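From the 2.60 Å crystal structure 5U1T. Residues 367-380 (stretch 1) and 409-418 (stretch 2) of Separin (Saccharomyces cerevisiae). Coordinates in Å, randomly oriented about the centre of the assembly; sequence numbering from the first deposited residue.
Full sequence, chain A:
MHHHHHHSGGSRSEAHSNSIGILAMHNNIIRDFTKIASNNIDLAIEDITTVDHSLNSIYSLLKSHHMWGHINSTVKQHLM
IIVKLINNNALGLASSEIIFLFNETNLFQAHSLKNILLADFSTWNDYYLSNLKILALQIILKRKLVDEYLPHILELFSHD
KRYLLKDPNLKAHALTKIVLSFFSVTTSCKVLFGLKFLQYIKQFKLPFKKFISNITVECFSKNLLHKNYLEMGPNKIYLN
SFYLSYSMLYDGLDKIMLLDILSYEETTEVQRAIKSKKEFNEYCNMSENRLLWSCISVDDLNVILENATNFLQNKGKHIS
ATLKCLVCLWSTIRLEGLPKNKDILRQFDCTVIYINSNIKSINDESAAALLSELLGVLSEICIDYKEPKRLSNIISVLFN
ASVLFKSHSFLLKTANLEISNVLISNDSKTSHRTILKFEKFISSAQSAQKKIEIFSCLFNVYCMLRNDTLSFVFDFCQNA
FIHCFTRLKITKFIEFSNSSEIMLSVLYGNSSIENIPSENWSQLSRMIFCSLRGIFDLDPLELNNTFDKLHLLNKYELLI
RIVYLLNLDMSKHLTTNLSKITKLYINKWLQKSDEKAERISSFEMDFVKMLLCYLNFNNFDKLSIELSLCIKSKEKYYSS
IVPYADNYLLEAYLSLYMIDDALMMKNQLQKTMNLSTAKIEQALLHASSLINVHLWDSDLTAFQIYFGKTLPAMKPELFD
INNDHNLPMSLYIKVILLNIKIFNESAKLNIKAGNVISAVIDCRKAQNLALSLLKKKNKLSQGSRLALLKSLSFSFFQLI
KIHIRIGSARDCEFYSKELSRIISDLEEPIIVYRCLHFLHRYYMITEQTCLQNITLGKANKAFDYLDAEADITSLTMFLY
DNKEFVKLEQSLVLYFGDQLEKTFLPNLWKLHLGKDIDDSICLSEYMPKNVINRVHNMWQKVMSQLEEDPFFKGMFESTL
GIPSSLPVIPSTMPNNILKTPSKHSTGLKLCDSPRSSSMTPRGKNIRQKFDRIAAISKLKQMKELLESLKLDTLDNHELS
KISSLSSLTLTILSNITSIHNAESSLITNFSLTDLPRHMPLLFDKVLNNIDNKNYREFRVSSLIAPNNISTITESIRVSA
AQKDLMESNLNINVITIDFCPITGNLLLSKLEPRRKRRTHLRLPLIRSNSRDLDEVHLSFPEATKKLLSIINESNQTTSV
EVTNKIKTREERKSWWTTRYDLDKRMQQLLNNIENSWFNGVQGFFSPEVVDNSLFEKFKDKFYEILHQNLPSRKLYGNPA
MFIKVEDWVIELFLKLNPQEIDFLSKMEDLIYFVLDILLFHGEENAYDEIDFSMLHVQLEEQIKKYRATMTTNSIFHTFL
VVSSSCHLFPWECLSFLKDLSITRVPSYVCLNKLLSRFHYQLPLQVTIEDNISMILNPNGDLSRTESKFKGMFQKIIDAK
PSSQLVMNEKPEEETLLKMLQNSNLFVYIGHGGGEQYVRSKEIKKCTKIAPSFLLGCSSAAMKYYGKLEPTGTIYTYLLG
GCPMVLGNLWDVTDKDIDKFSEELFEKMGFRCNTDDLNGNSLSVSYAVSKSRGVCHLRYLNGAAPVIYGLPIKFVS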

# COMPACT_ATOMS: atom_id res chain seq x y z
N ALA A 367 -8.39 -15.29 -63.74
CA ALA A 367 -8.93 -16.29 -62.83
C ALA A 367 -9.26 -15.63 -61.50
O ALA A 367 -10.15 -16.07 -60.78
CB ALA A 367 -7.96 -17.43 -62.64
N ALA A 368 -8.52 -14.57 -61.19
CA ALA A 368 -8.71 -13.83 -59.95
C ALA A 368 -10.08 -13.15 -59.95
O ALA A 368 -10.83 -13.26 -58.99
CB ALA A 368 -7.61 -12.80 -59.77
N ALA A 369 -10.39 -12.47 -61.05
CA ALA A 369 -11.67 -11.81 -61.20
C ALA A 369 -12.80 -12.83 -61.22
O ALA A 369 -13.86 -12.60 -60.63
CB ALA A 369 -11.69 -10.98 -62.47
N LEU A 370 -12.58 -13.95 -61.91
CA LEU A 370 -13.57 -15.03 -61.98
C LEU A 370 -13.88 -15.52 -60.57
O LEU A 370 -15.04 -15.81 -60.23
CB LEU A 370 -13.05 -16.18 -62.84
CG LEU A 370 -13.45 -16.20 -64.31
CD1 LEU A 370 -12.62 -17.21 -65.07
CD2 LEU A 370 -14.93 -16.53 -64.45
N LEU A 371 -12.84 -15.61 -59.76
CA LEU A 371 -12.96 -16.07 -58.39
C LEU A 371 -13.81 -15.10 -57.58
O LEU A 371 -14.72 -15.52 -56.87
CB LEU A 371 -11.57 -16.24 -57.77
CG LEU A 371 -11.49 -16.46 -56.26
CD1 LEU A 371 -12.46 -17.51 -55.83
CD2 LEU A 371 -10.09 -16.88 -55.88
N SER A 372 -13.53 -13.80 -57.70
CA SER A 372 -14.25 -12.81 -56.92
C SER A 372 -15.71 -12.83 -57.27
O SER A 372 -16.58 -12.69 -56.41
CB SER A 372 -13.70 -11.41 -57.15
OG SER A 372 -14.55 -10.46 -56.52
N GLU A 373 -15.99 -13.01 -58.55
CA GLU A 373 -17.36 -13.04 -59.03
C GLU A 373 -18.11 -14.27 -58.50
O GLU A 373 -19.24 -14.15 -58.03
CB GLU A 373 -17.37 -13.02 -60.56
CG GLU A 373 -18.74 -13.20 -61.18
CD GLU A 373 -18.70 -13.16 -62.70
OE1 GLU A 373 -17.61 -12.88 -63.24
OE2 GLU A 373 -19.74 -13.42 -63.35
N LEU A 374 -17.48 -15.44 -58.57
CA LEU A 374 -18.11 -16.66 -58.08
C LEU A 374 -18.39 -16.52 -56.57
O LEU A 374 -19.47 -16.90 -56.09
CB LEU A 374 -17.24 -17.88 -58.37
CG LEU A 374 -17.75 -19.23 -57.87
CD1 LEU A 374 -19.16 -19.52 -58.37
CD2 LEU A 374 -16.81 -20.34 -58.29
N LEU A 375 -17.44 -15.96 -55.82
CA LEU A 375 -17.61 -15.74 -54.40
C LEU A 375 -18.72 -14.73 -54.13
O LEU A 375 -19.42 -14.82 -53.13
CB LEU A 375 -16.31 -15.27 -53.77
CG LEU A 375 -15.33 -16.43 -53.61
CD1 LEU A 375 -14.01 -15.97 -53.00
CD2 LEU A 375 -15.98 -17.50 -52.78
N GLY A 376 -18.87 -13.78 -55.03
CA GLY A 376 -19.93 -12.79 -54.91
C GLY A 376 -21.32 -13.35 -55.11
O GLY A 376 -22.24 -13.02 -54.37
N VAL A 377 -21.49 -14.20 -56.12
CA VAL A 377 -22.82 -14.73 -56.43
C VAL A 377 -23.21 -15.75 -55.37
O VAL A 377 -24.39 -15.89 -55.05
CB VAL A 377 -22.88 -15.35 -57.85
CG1 VAL A 377 -21.67 -16.21 -58.11
CG2 VAL A 377 -24.17 -16.14 -58.06
N LEU A 378 -22.21 -16.42 -54.81
CA LEU A 378 -22.42 -17.39 -53.75
C LEU A 378 -22.85 -16.73 -52.43
O LEU A 378 -23.68 -17.28 -51.70
CB LEU A 378 -21.15 -18.22 -53.53
CG LEU A 378 -20.83 -19.29 -54.58
CD1 LEU A 378 -19.48 -19.93 -54.30
CD2 LEU A 378 -21.92 -20.33 -54.62
N SER A 379 -22.27 -15.57 -52.13
CA SER A 379 -22.62 -14.84 -50.91
C SER A 379 -24.07 -14.38 -50.96
O SER A 379 -24.78 -14.36 -49.96
CB SER A 379 -21.68 -13.64 -50.71
OG SER A 379 -21.75 -12.73 -51.79
N GLU A 380 -24.49 -14.01 -52.16
CA GLU A 380 -25.86 -13.60 -52.39
C GLU A 380 -26.83 -14.76 -52.17
O GLU A 380 -27.95 -14.56 -51.70
CB GLU A 380 -26.01 -13.03 -53.80
CG GLU A 380 -25.49 -11.62 -53.94
CD GLU A 380 -26.06 -10.70 -52.87
OE1 GLU A 380 -25.28 -9.99 -52.20
OE2 GLU A 380 -27.30 -10.70 -52.70
N SER A 409 -7.61 -5.53 -52.37
CA SER A 409 -8.96 -5.53 -52.91
C SER A 409 -9.80 -6.65 -52.33
O SER A 409 -10.93 -6.41 -51.88
CB SER A 409 -8.94 -5.64 -54.43
OG SER A 409 -8.36 -4.48 -54.99
N PHE A 410 -9.27 -7.86 -52.32
CA PHE A 410 -9.97 -8.97 -51.68
C PHE A 410 -10.21 -8.73 -50.19
O PHE A 410 -11.26 -9.11 -49.67
CB PHE A 410 -9.20 -10.27 -51.88
CG PHE A 410 -9.52 -10.95 -53.16
CD1 PHE A 410 -10.59 -11.83 -53.23
CD2 PHE A 410 -8.77 -10.71 -54.30
CE1 PHE A 410 -10.91 -12.47 -54.43
CE2 PHE A 410 -9.08 -11.34 -55.51
CZ PHE A 410 -10.15 -12.22 -55.57
N LEU A 411 -9.26 -8.11 -49.51
CA LEU A 411 -9.39 -7.90 -48.07
C LEU A 411 -10.48 -6.88 -47.81
O LEU A 411 -11.30 -7.06 -46.92
CB LEU A 411 -8.07 -7.44 -47.45
CG LEU A 411 -8.10 -7.29 -45.93
CD1 LEU A 411 -8.44 -8.62 -45.30
CD2 LEU A 411 -6.78 -6.76 -45.39
N LEU A 412 -10.49 -5.80 -48.60
CA LEU A 412 -11.58 -4.84 -48.50
C LEU A 412 -12.90 -5.54 -48.78
O LEU A 412 -13.90 -5.31 -48.10
CB LEU A 412 -11.37 -3.66 -49.44
CG LEU A 412 -10.43 -2.56 -48.95
CD1 LEU A 412 -10.08 -1.61 -50.07
CD2 LEU A 412 -11.05 -1.81 -47.79
N LYS A 413 -12.90 -6.44 -49.76
CA LYS A 413 -14.13 -7.16 -50.06
C LYS A 413 -14.51 -8.08 -48.90
O LYS A 413 -15.68 -8.25 -48.57
CB LYS A 413 -13.99 -7.96 -51.36
CG LYS A 413 -15.32 -8.12 -52.10
CD LYS A 413 -15.26 -9.16 -53.19
CE LYS A 413 -16.60 -9.28 -53.95
NZ LYS A 413 -17.75 -9.53 -53.00
N THR A 414 -13.50 -8.65 -48.25
CA THR A 414 -13.72 -9.51 -47.10
C THR A 414 -14.33 -8.75 -45.91
O THR A 414 -15.37 -9.16 -45.38
CB THR A 414 -12.39 -10.16 -46.66
OG1 THR A 414 -11.90 -10.98 -47.73
CG2 THR A 414 -12.57 -10.99 -45.38
N ALA A 415 -13.68 -7.67 -45.50
CA ALA A 415 -14.18 -6.79 -44.44
C ALA A 415 -15.64 -6.43 -44.64
O ALA A 415 -16.47 -6.55 -43.74
CB ALA A 415 -13.33 -5.51 -44.38
N ASN A 416 -15.97 -5.98 -45.85
CA ASN A 416 -17.32 -5.51 -46.10
C ASN A 416 -18.36 -6.61 -46.03
O ASN A 416 -19.47 -6.39 -45.57
CB ASN A 416 -17.39 -4.82 -47.44
CG ASN A 416 -18.40 -3.72 -47.45
OD1 ASN A 416 -18.70 -3.13 -46.42
ND2 ASN A 416 -18.96 -3.44 -48.62
N LEU A 417 -18.01 -7.81 -46.48
CA LEU A 417 -18.95 -8.92 -46.42
C LEU A 417 -19.20 -9.29 -44.97
O LEU A 417 -20.32 -9.63 -44.59
CB LEU A 417 -18.43 -10.12 -47.19
CG LEU A 417 -19.44 -11.25 -47.35
CD1 LEU A 417 -20.74 -10.70 -47.86
CD2 LEU A 417 -18.90 -12.29 -48.30
N GLU A 418 -18.13 -9.22 -44.18
CA GLU A 418 -18.20 -9.40 -42.74
C GLU A 418 -19.20 -8.41 -42.14
O GLU A 418 -20.14 -8.81 -41.45
CB GLU A 418 -16.81 -9.21 -42.11
CG GLU A 418 -16.72 -9.58 -40.64
CD GLU A 418 -17.37 -10.94 -40.35
OE1 GLU A 418 -16.87 -11.97 -40.85
OE2 GLU A 418 -18.39 -10.96 -39.62

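Two helices that run side by side in the same direction can touch through scattered side chains while their backbones stay apart. The pair formed by residues 367-380 and 409-418 of Separin is a clear example. Their axes are inclined by only 4° and come no closer than 12.1 Å, and the contact buries a modest 292 Å², counting both sides. Much of the contact pairs small residues on the first helix, A368, S372, G376 and S379, with the longer F410, K413 and L417 on the second; L371 adds a larger one.

F410 contributes the largest covered area. Its CA-to-CB bond points sideways, yet chi1 of -86° (m) carries the ring across the gap, so that the end of the side chain comes nearer than its root. With chi2 at -87° the ring presents its edge to the carbonyl of A368, where F410 CZ lies 3.6 Å from A368 O. That oxygen already accepts the backbone hydrogen bond from S372 N, so the aromatic edge packs against a carbonyl engaged in its own helix. The ring also meets L371, in the t,p rotamer, with L371 CG 4.4 Å from F410 CE1, a loose apolar contact, and it approaches S372, whose CB lies 4.0 Å from F410 CZ.

K413 solves the same problem by extension. Its CB points toward the first helix, and chi1 to chi3 are all t, which stretches the chain before chi4 turns to m at -55°. The result is a packing contact by the aliphatic part of the lysine: K413 CE sits 3.5 Å from S372 OG. No hydrogen bond crosses between the helices, here or elsewhere in the contact. Beyond CE, the amine passes over G376, with K413 NZ 4.4 Å from G376 CA. An ideal CB on G376 would stand 4.1 Å from K413 NZ, so the lysine is not what would crowd it; the nearer neighbour would be E373 O, 3.3 Å from that CB of G376, within the glycine's own helix.

The two serines that point toward the partner take different rotamers, and only in S379 does the hydroxyl form a hydrogen bond within the stretch. S379 adopts p (60°), which brings S379 OG to 2.6 Å from G376 O as a hydrogen-bond donor, satisfying the hydroxyl within its own helix. Its CB is left to pack on L417, with S379 CB 3.9 Å from L417 CD2, and the t,p rotamer of that leucine delivers the methyl to it. S372 instead takes t (172°), the setting that places its OG beside K413 CE.

T414 repeats the economy of S379 on the second helix: in the m rotamer, T414 OG1 donates to F410 O over 2.8 Å, although its side chain takes no part in the contact. Within the contact itself, S379 shows that a hydroxyl bonded inside its own helix can leave its CB to make the crossing.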